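Local coordinates for putative phosphohydrolase (Shewanella amazonensis, PDB 3M1T), which is of unproven function but carries an HDOD domain related to the HD-type phosphohydrolases and probably takes part in signal transduction, at residues A22-V27 and S39-H44; S49-R54 and I87-V92; Q118-R123 and A215-M220; I136-G141 and Q200-P205. All coordinates share one frame; numbering follows the deposited sequence. Where two conformers were deposited one is given.

Contact 1 of 4, residues A22-V27 and S39-H44; sequences AELLDV and SEKLSH
With CG of Lys41 anti to the backbone N (chi1 -166°), the chain runs alongside Leu24, and a bend at chi2 then sends its ammonium group to the carboxylate of Glu23, whose own chain leaves the helix extended. The setting is a helical hairpin of the all-helical HDOD domain: helices 19-29 and 35-43 run antiparallel, and over these segments their axes make an angle of 160° and approach to 10.2 Å. Lys41 makes two kinds of contact. Its CG lies 3.6 Å from CD1 of Leu24, the two chains sliding past one another in opposite directions, while CE rests 3.6 Å from CB of Glu23. Beyond this apolar stem, NZ donates to OE1 of Glu23 in a salt bridge of 2.8 Å. The Lys41 and Glu23 side chains cross at about a right angle. OE1 is met on its anti side, with NZ 32° out of the carboxylate plane. With an alanine in place of Lys41, the Glu23 carboxylate would probably lose this countercharge and a gap is likely to open beside CD1 of Leu24. On the inward side of the hairpin the contact is purely apolar. Leu24 and Leu42 both touch Val86 of helix 79-94 and Leu48 of helix 46-56, and in one modelled conformer of Leu42 its CD2 approaches CD1 of Leu24 to 3.9 Å.

Contact 2 of 4, residues S49-R54 and I87-V92; sequences SARVLR and IASAVV
Arg51 lays its aliphatic stem over Ser89, with CD 3.8 Å from the serine CB, in one of the two conformers modelled for the arginine. This is a steep helix-helix crossing inside the all-helical HDOD domain. Helices 46-56 and 79-94 meet at 123° between their N-to-C directions, and the axes of these segments come within 9.0 Å. The small Ser89 lies where the backbones come nearest, consistent with this spacing: its CA is 5.8 Å from that of Val52. In that same conformer the arginine chain turns at chi3, bringing NH1 to the backbone carbonyl of Ser89. The hydrogen bond from NH1 to Ser89 O is 2.9 Å long but bent, with an N-H...O angle of 133°. Its donor stands above the carbonyl plane, 50° out of it, rather than on a lone pair. Further along, Val92 borders the arginine CD more loosely, and Leu274, near the C-terminus, touches both residues. The serine hydroxyl does not bond across the crossing: it is hydrogen-bonded to Leu85 O in its own helix. This leaves OG to be packed against a methyl group, with CG2 of Val52 3.3 Å away.

Contact 3 of 4, residues Q118-R123 and A215-M220; sequences QELAKR and AGMLAM
Leu120 meets Met217 and Met220, and Ala121 meets Met217, with no flat group between them: this is an apolar crossing of two long helices, 103-124 and 213-227, and its planar pair lies on the flank. There the guanidinium of Arg123 receives the carboxylate of Glu119 at its edge, in plane, NE donating to OE2 at 2.8 Å through the anti lone pair. Glu119 has a second partner in Lys259, and NH1 of Arg123 reaches the carbonyls of Asp252 and Gly254, so this charged strip ties helix 103-124 to the C-terminal part of the chain. The two helices are inclined at 132°, with 9.9 Å between the axes of these segments. Leu120 points into the crossing: CB lies 4.0 Å from CG of Met217, and CD1 stands 3.9 Å from CG of Met220. The same CD1 also rests on the carbonyl oxygen of Met217, 3.7 Å away. Both methionines are selenomethionines, in which selenium stands in for the natural sulfur. Met220, extended, touches Ile243 and Leu256. CG of Met217 is anti to the carbonyl carbon (chi1 -73°), and the chain runs straight on to SE, which lies 3.9 Å from CB of Ala121.

Contact 4 of 4, residues I136-G141 and Q200-P205; sequences ILHSIG and QFQNHP
On the way to His138, which Gln202 reaches across the contact, Ile136 packs on Phe111 and Leu137 on Phe191. A type I turn from Leu137 to Ile140 then links helix 128-137 to helix 140-148. Within it His138 offers its backbone oxygen to Gln202 NE2, a hydrogen bond of 3.0 Å that is nearly straight at 168° and lies in the plane of the amide. With chi1 of 86° the imidazole stands between the backbone N and the carbonyl carbon, and its CD2 edge faces Gln202 OE1, 3.5 Å away, the two planes being 40° apart. ND1 is hydrogen-bonded to Gly135 O. Ser139 follows, its CB 3.7 Å above the centre of the same ring; Ile140 touches Leu185 of helix 178-188. His138-Ser139 probably occupies the place of the His-Asp doublet that names the HD superfamily, with serine where the metal-binding aspartate would be, consistent with an HDOD domain. Both ends of the Gln202 amide are engaged: NE2 also bonds Ile199 O, and OE1 bonds Lys222. A leucine in place of Gln202 would probably leave His138 O and the ammonium of Lys222 without their amide partner. The buried amide is therefore fixed in its rotation, and it supplies a hydrogen bond to the carbonyl of the buried His138 in the turn.

Along the chain contacts 1 and 2 come in series, followed by contact 3, whose two segments bracket contact 4 in sequence. Contacts 1 and 2 have centres 12 Å apart and form one neighbourhood: helices 35-43 and 46-56 are consecutive, and Leu25 packs on Ile87 and Ala90. Contacts 3 and 4, with centres also 12 Å apart, form another, joined by Leu218, which lies against both His138 and Gln202. Contacts 1 and 3 are the farthest pair, with centres about 28 Å apart. Val91 of helix 79-94 bridges the groups by touching Ile136, Leu137 and Ile140. Contact 4 has its centre about 8 Å from the centre of the chain, and through Val91 it joins the two neighbourhoods in packing.

Contact 1 of 4, residues A22-V27 and S39-H44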
loop_
_atom_site.group_PDB
_atom_site.type_symbol
_atom_site.label_atom_id
_atom_site.label_comp_id
_atom_site.label_asym_id
_atom_site.label_seq_id
_atom_site.Cartn_x
_atom_site.Cartn_y
_atom_site.Cartn_z
ATOM N N ALA A 22 2.964 0.073 17.741
ATOM C CA ALA A 22 3.586 -1.210 17.511
ATOM C C ALA A 22 2.782 -2.328 18.194
ATOM O O ALA A 22 2.537 -3.398 17.616
ATOM C CB ALA A 22 5.092 -1.189 17.994
ATOM N N GLU A 23 2.327 -2.038 19.420
ATOM C CA GLU A 23 1.580 -3.080 20.161
ATOM C C GLU A 23 0.238 -3.303 19.495
ATOM O O GLU A 23 -0.233 -4.424 19.361
ATOM C CB GLU A 23 1.376 -2.711 21.595
ATOM C CG GLU A 23 2.667 -2.712 22.405
ATOM C CD GLU A 23 2.542 -2.147 23.777
ATOM O OE1 GLU A 23 1.481 -1.529 24.096
ATOM O OE2 GLU A 23 3.542 -2.231 24.566
ATOM N N LEU A 24 -0.395 -2.203 19.065
ATOM C CA LEU A 24 -1.670 -2.331 18.319
ATOM C C LEU A 24 -1.536 -3.159 17.038
ATOM O O LEU A 24 -2.383 -3.991 16.724
ATOM C CB LEU A 24 -2.263 -0.952 18.006
ATOM C CG LEU A 24 -3.550 -0.942 17.166
ATOM C CD1 LEU A 24 -4.717 -1.578 17.941
ATOM C CD2 LEU A 24 -3.897 0.498 16.765
ATOM N N LEU A 25 -0.490 -2.888 16.267
ATOM C CA LEU A 25 -0.245 -3.634 15.026
ATOM C C LEU A 25 0.014 -5.114 15.339
ATOM O O LEU A 25 -0.491 -5.992 14.628
ATOM C CB LEU A 25 0.927 -3.027 14.267
ATOM C CG LEU A 25 0.692 -1.734 13.483
ATOM C CD1 LEU A 25 1.989 -1.284 12.797
ATOM C CD2 LEU A 25 -0.383 -1.941 12.422
ATOM N N ASP A 26 0.678 -5.375 16.471
ATOM C CA ASP A 26 0.950 -6.760 16.926
ATOM C C ASP A 26 -0.390 -7.433 17.109
ATOM O O ASP A 26 -0.661 -8.503 16.576
ATOM C CB ASP A 26 1.826 -6.660 18.176
ATOM C CG ASP A 26 2.416 -7.993 18.681
ATOM O OD1 ASP A 26 1.866 -9.018 18.358
ATOM O OD2 ASP A 26 3.450 -7.868 19.361
ATOM N N VAL A 27 -1.281 -6.795 17.848
ATOM C CA VAL A 27 -2.590 -7.347 18.080
ATOM C C VAL A 27 -3.396 -7.565 16.804
ATOM O O VAL A 27 -3.949 -8.647 16.579
ATOM C CB VAL A 27 -3.404 -6.411 19.083
ATOM C CG1 VAL A 27 -4.818 -6.917 19.240
ATOM C CG2 VAL A 27 -2.739 -6.366 20.480
ATOM N N SER A 39 -10.657 -4.490 20.265
ATOM C CA SER A 39 -11.518 -3.377 20.720
ATOM C C SER A 39 -10.935 -2.655 21.919
ATOM O O SER A 39 -10.878 -1.411 21.920
ATOM C CB SER A 39 -12.928 -3.872 21.038
ATOM O OG SER A 39 -13.409 -4.585 19.904
ATOM N N GLU A 40 -10.471 -3.411 22.909
ATOM C CA GLU A 40 -9.877 -2.777 24.074
ATOM C C GLU A 40 -8.647 -1.948 23.674
ATOM O O GLU A 40 -8.516 -0.816 24.133
ATOM C CB GLU A 40 -9.547 -3.782 25.164
ATOM C CG GLU A 40 -10.821 -4.282 25.819
ATOM C CD GLU A 40 -10.600 -5.210 26.991
ATOM O OE1 GLU A 40 -9.439 -5.628 27.257
ATOM O OE2 GLU A 40 -11.630 -5.521 27.644
ATOM N N LYS A 41 -7.779 -2.494 22.826
ATOM C CA LYS A 41 -6.539 -1.769 22.496
ATOM C C LYS A 41 -6.891 -0.441 21.809
ATOM O O LYS A 41 -6.322 0.599 22.123
ATOM C CB LYS A 41 -5.651 -2.644 21.622
ATOM C CG LYS A 41 -4.222 -2.151 21.498
ATOM C CD LYS A 41 -3.480 -2.287 22.796
ATOM C CE LYS A 41 -2.005 -1.898 22.698
ATOM N NZ LYS A 41 -1.193 -2.162 23.939
ATOM N N LEU A 42 -7.837 -0.490 20.878
ATOM C CA LEU A 42 -8.260 0.699 20.127
ATOM C C LEU A 42 -8.932 1.712 21.019
ATOM O O LEU A 42 -8.792 2.919 20.825
ATOM C CB LEU A 42 -9.259 0.308 19.048
ATOM C CG LEU A 42 -8.637 -0.407 17.867
ATOM C CD1 LEU A 42 -9.727 -1.113 17.047
ATOM C CD2 LEU A 42 -7.853 0.584 17.002
ATOM N N SER A 43 -9.669 1.225 22.002
ATOM C CA SER A 43 -10.393 2.151 22.931
ATOM C C SER A 43 -9.455 3.198 23.583
ATOM O O SER A 43 -9.898 4.307 23.915
ATOM C CB SER A 43 -11.170 1.362 23.996
ATOM O OG SER A 43 -10.343 0.861 25.041
ATOM N N HIS A 44 -8.173 2.872 23.737
ATOM C CA HIS A 44 -7.221 3.813 24.330
ATOM C C HIS A 44 -6.678 4.850 23.341
ATOM O O HIS A 44 -5.899 5.705 23.736
ATOM C CB HIS A 44 -6.073 3.030 24.959
ATOM C CG HIS A 44 -6.514 2.180 26.118
ATOM N ND1 HIS A 44 -6.701 2.687 27.373
ATOM C CD2 HIS A 44 -6.827 0.859 26.186
ATOM C CE1 HIS A 44 -7.098 1.713 28.184
ATOM N NE2 HIS A 44 -7.160 0.584 27.488
#

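Contact 2 of 4, residues S49-R54 and I87-V92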
loop_
_atom_site.group_PDB
_atom_site.type_symbol
_atom_site.label_atom_id
_atom_site.label_comp_id
_atom_site.label_asym_id
_atom_site.label_seq_id
_atom_site.Cartn_x
_atom_site.Cartn_y
_atom_site.Cartn_z
ATOM N N SER A 49 -8.964 5.637 16.471
ATOM C CA SER A 49 -10.307 5.023 16.310
ATOM C C SER A 49 -11.240 5.867 15.415
ATOM O O SER A 49 -11.959 5.313 14.575
ATOM C CB SER A 49 -11.003 4.818 17.653
ATOM O OG SER A 49 -10.333 3.812 18.405
ATOM N N ALA A 50 -11.230 7.180 15.623
ATOM C CA ALA A 50 -12.026 8.102 14.809
ATOM C C ALA A 50 -11.616 8.000 13.353
ATOM O O ALA A 50 -12.475 8.027 12.467
ATOM C CB ALA A 50 -11.899 9.543 15.290
ATOM N N ARG A 51 -10.311 7.895 13.109
ATOM C CA ARG A 51 -9.795 7.759 11.742
ATOM C C ARG A 51 -10.271 6.451 11.130
ATOM O O ARG A 51 -10.655 6.415 9.959
ATOM C CB ARG A 51 -8.266 7.848 11.716
ATOM C CG ARG A 51 -7.669 7.785 10.299
ATOM C CD ARG A 51 -6.136 7.793 10.310
ATOM N NE ARG A 51 -5.664 8.892 11.152
ATOM C CZ ARG A 51 -4.836 8.788 12.196
ATOM N NH1 ARG A 51 -4.279 7.618 12.603
ATOM N NH2 ARG A 51 -4.557 9.906 12.851
ATOM N N VAL A 52 -10.230 5.365 11.907
ATOM C CA VAL A 52 -10.732 4.065 11.437
ATOM C C VAL A 52 -12.192 4.187 11.002
ATOM O O VAL A 52 -12.589 3.723 9.915
ATOM C CB VAL A 52 -10.564 2.970 12.516
ATOM C CG1 VAL A 52 -11.242 1.690 12.134
ATOM C CG2 VAL A 52 -9.091 2.747 12.760
ATOM N N LEU A 53 -12.995 4.828 11.838
ATOM C CA LEU A 53 -14.409 4.940 11.523
ATOM C C LEU A 53 -14.688 5.842 10.312
ATOM O O LEU A 53 -15.601 5.561 9.532
ATOM C CB LEU A 53 -15.191 5.420 12.752
ATOM C CG LEU A 53 -15.308 4.397 13.886
ATOM C CD1 LEU A 53 -16.023 5.017 15.096
ATOM C CD2 LEU A 53 -16.027 3.116 13.435
ATOM N N ARG A 54 -13.910 6.905 10.125
ATOM C CA ARG A 54 -14.041 7.710 8.905
ATOM C C ARG A 54 -13.749 6.909 7.648
ATOM O O ARG A 54 -14.421 7.084 6.614
ATOM C CB ARG A 54 -13.094 8.903 8.941
ATOM C CG ARG A 54 -13.535 9.999 9.927
ATOM C CD ARG A 54 -12.892 11.329 9.605
ATOM N NE ARG A 54 -11.426 11.324 9.717
ATOM C CZ ARG A 54 -10.748 11.365 10.876
ATOM N NH1 ARG A 54 -11.386 11.379 12.027
ATOM N NH2 ARG A 54 -9.421 11.412 10.876
ATOM N N ILE A 87 -4.940 -1.193 10.468
ATOM C CA ILE A 87 -3.593 -1.168 9.926
ATOM C C ILE A 87 -3.414 0.082 9.112
ATOM O O ILE A 87 -2.432 0.791 9.253
ATOM C CB ILE A 87 -3.318 -2.424 9.092
ATOM C CG1 ILE A 87 -3.253 -3.636 10.009
ATOM C CG2 ILE A 87 -1.984 -2.246 8.273
ATOM C CD1 ILE A 87 -3.364 -4.983 9.265
ATOM N N ALA A 88 -4.337 0.327 8.171
ATOM C CA ALA A 88 -4.265 1.539 7.362
ATOM C C ALA A 88 -4.173 2.816 8.166
ATOM O O ALA A 88 -3.306 3.684 7.906
ATOM C CB ALA A 88 -5.496 1.612 6.347
ATOM N N SER A 89 -5.011 2.910 9.205
ATOM C CA SER A 89 -5.082 4.132 10.018
ATOM C C SER A 89 -3.795 4.311 10.821
ATOM O O SER A 89 -3.272 5.413 10.955
ATOM C CB SER A 89 -6.278 4.076 10.943
ATOM O OG SER A 89 -7.446 4.016 10.167
ATOM N N ALA A 90 -3.246 3.202 11.290
ATOM C CA ALA A 90 -1.985 3.252 12.033
ATOM C C ALA A 90 -0.814 3.697 11.148
ATOM O O ALA A 90 -0.001 4.548 11.540
ATOM C CB ALA A 90 -1.679 1.905 12.701
ATOM N N VAL A 91 -0.716 3.101 9.964
ATOM C CA VAL A 91 0.313 3.452 9.032
ATOM C C VAL A 91 0.226 4.937 8.613
ATOM O O VAL A 91 1.238 5.646 8.639
ATOM C CB VAL A 91 0.284 2.500 7.812
ATOM C CG1 VAL A 91 1.211 3.008 6.722
ATOM C CG2 VAL A 91 0.637 1.033 8.250
ATOM N N VAL A 92 -0.965 5.390 8.265
ATOM C CA VAL A 92 -1.199 6.795 7.896
ATOM C C VAL A 92 -0.745 7.728 9.015
ATOM O O VAL A 92 -0.044 8.700 8.789
ATOM C CB VAL A 92 -2.698 7.043 7.519
ATOM C CG1 VAL A 92 -3.002 8.577 7.498
ATOM C CG2 VAL A 92 -3.047 6.336 6.166
#

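Contact 3 of 4, residues Q118-R123 and A215-M220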
loop_
_atom_site.group_PDB
_atom_site.type_symbol
_atom_site.label_atom_id
_atom_site.label_comp_id
_atom_site.label_asym_id
_atom_site.label_seq_id
_atom_site.Cartn_x
_atom_site.Cartn_y
_atom_site.Cartn_z
ATOM N N GLN A 118 -7.068 -5.729 -3.825
ATOM C CA GLN A 118 -8.033 -6.554 -3.136
ATOM C C GLN A 118 -8.945 -7.328 -4.098
ATOM O O GLN A 118 -9.268 -8.499 -3.865
ATOM C CB GLN A 118 -8.862 -5.665 -2.201
ATOM C CG GLN A 118 -9.673 -6.411 -1.185
ATOM C CD GLN A 118 -10.310 -5.481 -0.160
ATOM O OE1 GLN A 118 -11.032 -4.545 -0.518
ATOM N NE2 GLN A 118 -10.043 -5.740 1.130
ATOM N N GLU A 119 -9.390 -6.651 -5.158
ATOM C CA GLU A 119 -10.207 -7.257 -6.193
ATOM C C GLU A 119 -9.406 -8.307 -6.974
ATOM O O GLU A 119 -9.903 -9.384 -7.277
ATOM C CB GLU A 119 -10.695 -6.184 -7.169
ATOM C CG GLU A 119 -11.514 -6.724 -8.334
ATOM C CD GLU A 119 -12.768 -7.495 -7.926
ATOM O OE1 GLU A 119 -13.348 -7.188 -6.844
ATOM O OE2 GLU A 119 -13.196 -8.358 -8.727
ATOM N N LEU A 120 -8.164 -7.975 -7.305
ATOM C CA LEU A 120 -7.312 -8.961 -7.989
ATOM C C LEU A 120 -7.142 -10.224 -7.143
ATOM O O LEU A 120 -7.178 -11.335 -7.665
ATOM C CB LEU A 120 -5.939 -8.367 -8.335
ATOM C CG LEU A 120 -5.936 -7.114 -9.188
ATOM C CD1 LEU A 120 -4.524 -6.590 -9.466
ATOM C CD2 LEU A 120 -6.712 -7.301 -10.509
ATOM N N ALA A 121 -6.919 -10.046 -5.833
ATOM C CA ALA A 121 -6.763 -11.178 -4.914
ATOM C C ALA A 121 -7.993 -12.082 -4.872
ATOM O O ALA A 121 -7.909 -13.319 -4.812
ATOM C CB ALA A 121 -6.463 -10.661 -3.479
ATOM N N LYS A 122 -9.155 -11.448 -4.870
ATOM C CA LYS A 122 -10.409 -12.191 -4.909
ATOM C C LYS A 122 -10.443 -13.098 -6.110
ATOM O O LYS A 122 -10.834 -14.275 -6.007
ATOM C CB LYS A 122 -11.578 -11.234 -4.947
ATOM C CG LYS A 122 -11.930 -10.704 -3.570
ATOM C CD LYS A 122 -13.013 -9.650 -3.612
ATOM C CE LYS A 122 -12.988 -8.799 -2.331
ATOM N NZ LYS A 122 -14.253 -8.015 -2.221
ATOM N N ARG A 123 -10.030 -12.554 -7.259
ATOM C CA ARG A 123 -9.968 -13.311 -8.501
ATOM C C ARG A 123 -8.906 -14.402 -8.544
ATOM O O ARG A 123 -9.120 -15.455 -9.158
ATOM C CB ARG A 123 -9.798 -12.346 -9.684
ATOM C CG ARG A 123 -11.089 -11.531 -9.959
ATOM C CD ARG A 123 -10.879 -10.274 -10.806
ATOM N NE ARG A 123 -12.179 -9.660 -10.998
ATOM C CZ ARG A 123 -13.035 -9.906 -11.983
ATOM N NH1 ARG A 123 -12.716 -10.721 -12.980
ATOM N NH2 ARG A 123 -14.234 -9.327 -11.968
ATOM N N ALA A 215 3.455 -8.985 -5.619
ATOM C CA ALA A 215 4.205 -8.059 -6.439
ATOM C C ALA A 215 3.531 -7.905 -7.803
ATOM O O ALA A 215 3.467 -6.799 -8.284
ATOM C CB ALA A 215 5.664 -8.500 -6.622
ATOM N N GLY A 216 3.037 -8.999 -8.334
ATOM C CA GLY A 216 2.325 -8.956 -9.634
ATOM C C GLY A 216 1.071 -8.121 -9.513
ATOM O O GLY A 216 0.745 -7.309 -10.405
HETATM N N MSE A 217 0.330 -8.340 -8.429
HETATM C CA MSE A 217 -0.885 -7.522 -8.163
HETATM C C MSE A 217 -0.538 -6.057 -8.060
HETATM O O MSE A 217 -1.256 -5.176 -8.610
HETATM C CB MSE A 217 -1.605 -7.964 -6.870
HETATM C CG MSE A 217 -2.338 -9.300 -6.990
HETATM SE SE MSE A 217 -3.193 -9.786 -5.379
HETATM C CE MSE A 217 -2.101 -11.284 -4.818
ATOM N N LEU A 218 0.514 -5.715 -7.283
ATOM C CA LEU A 218 0.922 -4.334 -7.169
ATOM C C LEU A 218 1.259 -3.750 -8.534
ATOM O O LEU A 218 0.819 -2.633 -8.893
ATOM C CB LEU A 218 2.100 -4.100 -6.223
ATOM C CG LEU A 218 1.830 -4.138 -4.750
ATOM C CD1 LEU A 218 3.214 -4.004 -4.067
ATOM C CD2 LEU A 218 0.824 -3.033 -4.336
ATOM N N ALA A 219 2.028 -4.493 -9.308
ATOM C CA ALA A 219 2.444 -3.977 -10.633
ATOM C C ALA A 219 1.219 -3.636 -11.497
ATOM O O ALA A 219 1.146 -2.550 -12.117
ATOM C CB ALA A 219 3.337 -4.972 -11.319
HETATM N N MSE A 220 0.269 -4.556 -11.515
HETATM C CA MSE A 220 -0.956 -4.411 -12.289
HETATM C C MSE A 220 -1.813 -3.253 -11.776
HETATM O O MSE A 220 -2.220 -2.351 -12.523
HETATM C CB MSE A 220 -1.717 -5.720 -12.308
HETATM C CG MSE A 220 -3.078 -5.607 -12.980
HETATM SE SE MSE A 220 -3.581 -7.334 -13.688
HETATM C CE MSE A 220 -5.068 -6.726 -14.840
#

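Contact 4 of 4, residues I136-G141 and Q200-P205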
loop_
_atom_site.group_PDB
_atom_site.type_symbol
_atom_site.label_atom_id
_atom_site.label_comp_id
_atom_site.label_asym_id
_atom_site.label_seq_id
_atom_site.Cartn_x
_atom_site.Cartn_y
_atom_site.Cartn_z
ATOM N N ILE A 136 -1.554 -0.597 0.797
ATOM C CA ILE A 136 -1.358 0.481 1.785
ATOM C C ILE A 136 0.101 0.787 1.969
ATOM O O ILE A 136 0.469 1.932 2.072
ATOM C CB ILE A 136 -1.986 0.131 3.137
ATOM C CG1 ILE A 136 -3.486 0.078 2.981
ATOM C CG2 ILE A 136 -1.504 1.103 4.266
ATOM C CD1 ILE A 136 -4.146 1.379 2.405
ATOM N N LEU A 137 0.935 -0.244 1.955
ATOM C CA LEU A 137 2.370 -0.110 2.271
ATOM C C LEU A 137 3.237 0.209 1.050
ATOM O O LEU A 137 4.407 0.562 1.197
ATOM C CB LEU A 137 2.888 -1.410 2.874
ATOM C CG LEU A 137 2.303 -1.792 4.210
ATOM C CD1 LEU A 137 2.719 -3.249 4.633
ATOM C CD2 LEU A 137 2.668 -0.743 5.287
ATOM N N HIS A 138 2.679 0.050 -0.157
ATOM C CA HIS A 138 3.581 -0.106 -1.298
ATOM C C HIS A 138 4.421 1.096 -1.670
ATOM O O HIS A 138 5.515 0.935 -2.258
ATOM C CB HIS A 138 2.804 -0.568 -2.563
ATOM C CG HIS A 138 2.210 0.536 -3.344
ATOM N ND1 HIS A 138 1.034 1.150 -2.977
ATOM C CD2 HIS A 138 2.587 1.119 -4.526
ATOM C CE1 HIS A 138 0.715 2.051 -3.889
ATOM N NE2 HIS A 138 1.662 2.070 -4.813
ATOM N N SER A 139 3.923 2.295 -1.390
ATOM C CA SER A 139 4.572 3.509 -1.886
ATOM C C SER A 139 5.264 4.305 -0.797
ATOM O O SER A 139 5.763 5.412 -1.007
ATOM C CB SER A 139 3.541 4.403 -2.617
ATOM O OG SER A 139 4.238 5.283 -3.495
ATOM N N ILE A 140 5.330 3.767 0.416
ATOM C CA ILE A 140 5.922 4.549 1.495
ATOM C C ILE A 140 7.421 4.822 1.273
ATOM O O ILE A 140 7.936 5.825 1.753
ATOM C CB ILE A 140 5.667 3.922 2.840
ATOM C CG1 ILE A 140 4.146 3.848 3.041
ATOM C CG2 ILE A 140 6.335 4.721 3.973
ATOM C CD1 ILE A 140 3.700 3.032 4.299
ATOM N N GLY A 141 8.113 3.943 0.562
ATOM C CA GLY A 141 9.529 4.143 0.272
ATOM C C GLY A 141 9.775 5.438 -0.496
ATOM O O GLY A 141 10.816 6.045 -0.285
ATOM N N GLN A 200 8.807 -5.267 -2.380
ATOM C CA GLN A 200 10.136 -5.312 -2.953
ATOM C C GLN A 200 10.121 -5.462 -4.485
ATOM O O GLN A 200 10.868 -4.773 -5.168
ATOM C CB GLN A 200 10.913 -6.465 -2.328
ATOM C CG GLN A 200 12.284 -6.623 -2.891
ATOM C CD GLN A 200 12.974 -7.904 -2.484
ATOM O OE1 GLN A 200 12.393 -8.806 -1.808
ATOM N NE2 GLN A 200 14.227 -8.016 -2.895
ATOM N N PHE A 201 9.234 -6.331 -4.982
ATOM C CA PHE A 201 9.264 -6.665 -6.411
ATOM C C PHE A 201 8.202 -5.955 -7.219
ATOM O O PHE A 201 8.010 -6.281 -8.387
ATOM C CB PHE A 201 9.171 -8.178 -6.607
ATOM C CG PHE A 201 10.479 -8.886 -6.414
ATOM C CD1 PHE A 201 11.394 -8.959 -7.454
ATOM C CD2 PHE A 201 10.789 -9.435 -5.190
ATOM C CE1 PHE A 201 12.614 -9.560 -7.268
ATOM C CE2 PHE A 201 12.022 -10.043 -4.979
ATOM C CZ PHE A 201 12.913 -10.112 -6.039
ATOM N N GLN A 202 7.538 -4.937 -6.651
ATOM C CA GLN A 202 6.433 -4.278 -7.344
ATOM C C GLN A 202 6.761 -3.767 -8.779
ATOM O O GLN A 202 5.838 -3.579 -9.562
ATOM C CB GLN A 202 5.897 -3.142 -6.499
ATOM C CG GLN A 202 6.878 -1.977 -6.318
ATOM C CD GLN A 202 6.326 -0.942 -5.389
ATOM O OE1 GLN A 202 5.642 0.005 -5.783
ATOM N NE2 GLN A 202 6.551 -1.170 -4.057
ATOM N N ASN A 203 8.003 -3.371 -9.004
ATOM C CA ASN A 203 8.414 -2.804 -10.325
ATOM C C ASN A 203 9.009 -3.819 -11.273
ATOM O O ASN A 203 9.195 -3.475 -12.474
ATOM C CB ASN A 203 9.397 -1.678 -10.088
ATOM C CG ASN A 203 8.775 -0.531 -9.333
ATOM O OD1 ASN A 203 7.620 -0.178 -9.579
ATOM N ND2 ASN A 203 9.512 0.018 -8.373
ATOM N N HIS A 204 9.216 -5.040 -10.782
ATOM C CA HIS A 204 9.802 -6.147 -11.530
ATOM C C HIS A 204 9.278 -7.472 -11.110
ATOM O O HIS A 204 10.032 -8.366 -10.750
ATOM C CB HIS A 204 11.299 -6.144 -11.365
ATOM C CG HIS A 204 11.936 -4.970 -12.022
ATOM N ND1 HIS A 204 12.014 -4.854 -13.391
ATOM C CD2 HIS A 204 12.465 -3.835 -11.512
ATOM C CE1 HIS A 204 12.594 -3.707 -13.698
ATOM N NE2 HIS A 204 12.876 -3.071 -12.574
ATOM N N PRO A 205 7.970 -7.646 -11.199
ATOM C CA PRO A 205 7.429 -8.896 -10.652
ATOM C C PRO A 205 7.919 -10.173 -11.311
ATOM O O PRO A 205 8.098 -11.194 -10.642
ATOM C CB PRO A 205 5.922 -8.725 -10.804
ATOM C CG PRO A 205 5.784 -7.734 -11.892
ATOM C CD PRO A 205 6.904 -6.772 -11.711
#